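Local coordinates for malonate decarboxylase subunit alpha (Acinetobacter baumannii ATCC 17978, PDB 6MPR), which probably transfers the acyl carrier protein from its acetyl thioester to malonate, making the malonyl thioester that malonate decarboxylase then decarboxylates, at the interface of chains A and B. Numbering follows the deposited sequence. Chains: chain A/B, Malonate decarboxylase subunit alpha.

The interface of chains A and B. Residues chain A 355-356, 359-360; chain B 144, 148, 351, 355.
A:Leu355 meets B:Ser148 where helix 350-359 of one malonate decarboxylase alpha subunit lies against helix 143-149 of the other, in a two-fold symmetric interface that may be the biological one. The tight part is centred on the serine. A:Leu355 rests its CD2 methyl 3.4 Å from the hydroxyl OG of B:Ser148, a van der Waals contact only. That hydroxyl is turned back into its own helix (chi1 -60°), where it donates to the carbonyl O of B:Ile144 at 2.7 Å. The donor stands 24° off the carbonyl plane, and the bond fixes the hydroxyl's rotation, so that the leucine packs on an oxygen already engaged. Behind it, CB of B:Ser148 sits 3.7 Å from CA of A:Ala356, and the methyls of A:Ala356 and A:Ala360 both border its backbone O; small side chains here let the two backbones come close. A turn along, B:Ile144 meets the CE2 edge of the A:Tyr359 ring obliquely, from one side of its plane, CG1 lying 3.6 Å from CE2. With chi1 at 61° the CG1 branch is swung toward the tyrosine, and terminal CD1 comes to 3.7 Å from the same CE2. The contact is sparser across the two-fold, where B:Leu355 and B:Met351 bury 12 and 16 Å² against 56 Å² for B:Ser148. A:Leu355 and B:Leu355 run antiparallel, touching through CD1 methyls at 3.7 Å. CG of B:Met351 lies 4.1 Å from CD2 of A:Leu355, the sulfur slightly farther.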
ATOM      1  N   LEU A 355      -4.998  -0.633  -0.239  1.00  8.83           N
ATOM      2  CA  LEU A 355      -3.963  -0.468  -1.261  1.00 12.97           C
ATOM      3  C   LEU A 355      -4.580  -0.196  -2.633  1.00  9.64           C
ATOM      4  O   LEU A 355      -4.139   0.707  -3.360  1.00 10.54           O
ATOM      5  CB  LEU A 355      -3.076  -1.709  -1.316  1.00 12.49           C
ATOM      6  CG  LEU A 355      -1.739  -1.506  -2.029  1.00 29.58           C
ATOM      7  CD1 LEU A 355      -0.937  -0.372  -1.372  1.00 25.25           C
ATOM      8  CD2 LEU A 355      -0.954  -2.811  -2.029  1.00 38.22           C
ATOM      9  N   ALA A 356      -5.591  -0.980  -3.017  1.00  8.71           N
ATOM     10  CA  ALA A 356      -6.270  -0.716  -4.283  1.00 12.77           C
ATOM     11  C   ALA A 356      -6.936   0.649  -4.272  1.00 16.57           C
ATOM     12  O   ALA A 356      -6.953   1.347  -5.292  1.00  8.48           O
ATOM     13  CB  ALA A 356      -7.300  -1.804  -4.584  1.00 11.03           C
ATOM     14  N   TYR A 359      -3.989   2.995  -5.192  1.00 11.51           N
ATOM     15  CA  TYR A 359      -3.234   2.860  -6.430  1.00 10.01           C
ATOM     16  C   TYR A 359      -4.067   2.480  -7.642  1.00  8.71           C
ATOM     17  O   TYR A 359      -3.603   2.682  -8.768  1.00 13.54           O
ATOM     18  CB  TYR A 359      -2.144   1.792  -6.269  1.00  9.69           C
ATOM     19  CG  TYR A 359      -0.788   2.310  -5.894  1.00  9.80           C
ATOM     20  CD1 TYR A 359      -0.098   3.173  -6.729  1.00 12.05           C
ATOM     21  CD2 TYR A 359      -0.175   1.905  -4.729  1.00  8.71           C
ATOM     22  CE1 TYR A 359       1.163   3.634  -6.394  1.00 12.32           C
ATOM     23  CE2 TYR A 359       1.083   2.352  -4.393  1.00 11.44           C
ATOM     24  CZ  TYR A 359       1.744   3.214  -5.234  1.00 12.34           C
ATOM     25  OH  TYR A 359       2.995   3.655  -4.904  1.00 14.76           O
ATOM     26  N   ALA A 360      -5.250   1.897  -7.458  1.00  7.57           N
ATOM     27  CA  ALA A 360      -5.953   1.258  -8.562  1.00  7.72           C
ATOM     28  C   ALA A 360      -7.297   1.872  -8.930  1.00 13.60           C
ATOM     29  O   ALA A 360      -7.841   1.506  -9.977  1.00 17.13           O
ATOM     30  CB  ALA A 360      -6.169  -0.234  -8.261  1.00  9.14           C
TER
ATOM     31  N   ILE B 144       3.654  -2.666  -6.392  1.00 10.47           N
ATOM     32  CA  ILE B 144       2.437  -2.830  -5.595  1.00 10.12           C
ATOM     33  C   ILE B 144       1.249  -2.180  -6.261  1.00 13.83           C
ATOM     34  O   ILE B 144       0.106  -2.529  -5.943  1.00 11.05           O
ATOM     35  CB  ILE B 144       2.567  -2.291  -4.167  1.00 10.01           C
ATOM     36  CG1 ILE B 144       2.871  -0.795  -4.156  1.00 12.66           C
ATOM     37  CG2 ILE B 144       3.621  -3.102  -3.438  1.00 14.39           C
ATOM     38  CD1 ILE B 144       3.041  -0.276  -2.739  1.00 21.55           C
ATOM     39  N   SER B 148      -2.270  -4.073  -6.880  1.00  8.55           N
ATOM     40  CA  SER B 148      -3.526  -3.466  -6.456  0.53  9.70           C
ATOM     41  C   SER B 148      -4.589  -3.561  -7.540  1.00 11.87           C
ATOM     42  O   SER B 148      -5.779  -3.676  -7.226  1.00 10.33           O
ATOM     43  CB  SER B 148      -3.289  -2.011  -6.059  0.53 10.53           C
ATOM     44  OG  SER B 148      -2.369  -1.966  -4.986  0.53  8.68           O
ATOM     45  N   MET B 351       4.874  -7.346  -1.244  1.00 10.37           N
ATOM     46  CA  MET B 351       3.819  -6.354  -1.063  0.58 13.00           C
ATOM     47  C   MET B 351       3.974  -5.637   0.276  1.00 10.90           C
ATOM     48  O   MET B 351       3.959  -4.398   0.338  1.00  9.27           O
ATOM     49  CB  MET B 351       2.448  -7.028  -1.182  0.58 13.11           C
ATOM     50  CG  MET B 351       1.251  -6.082  -1.000  0.58 12.05           C
ATOM     51  SD  MET B 351       0.945  -5.740   0.735  0.58 11.68           S
ATOM     52  CE  MET B 351       0.929  -7.389   1.438  0.58 16.80           C
ATOM     53  N   LEU B 355       5.123  -1.730   0.889  1.00 10.71           N
ATOM     54  CA  LEU B 355       4.213  -0.833   1.595  1.00 12.84           C
ATOM     55  C   LEU B 355       4.930  -0.106   2.718  1.00  8.92           C
ATOM     56  O   LEU B 355       4.770   1.109   2.882  1.00  9.59           O
ATOM     57  CB  LEU B 355       3.029  -1.614   2.151  1.00  8.42           C
ATOM     58  CG  LEU B 355       1.901  -0.752   2.708  1.00 24.07           C
ATOM     59  CD1 LEU B 355       1.215   0.080   1.626  1.00 25.98           C
ATOM     60  CD2 LEU B 355       0.901  -1.618   3.466  1.00 31.46           C
TER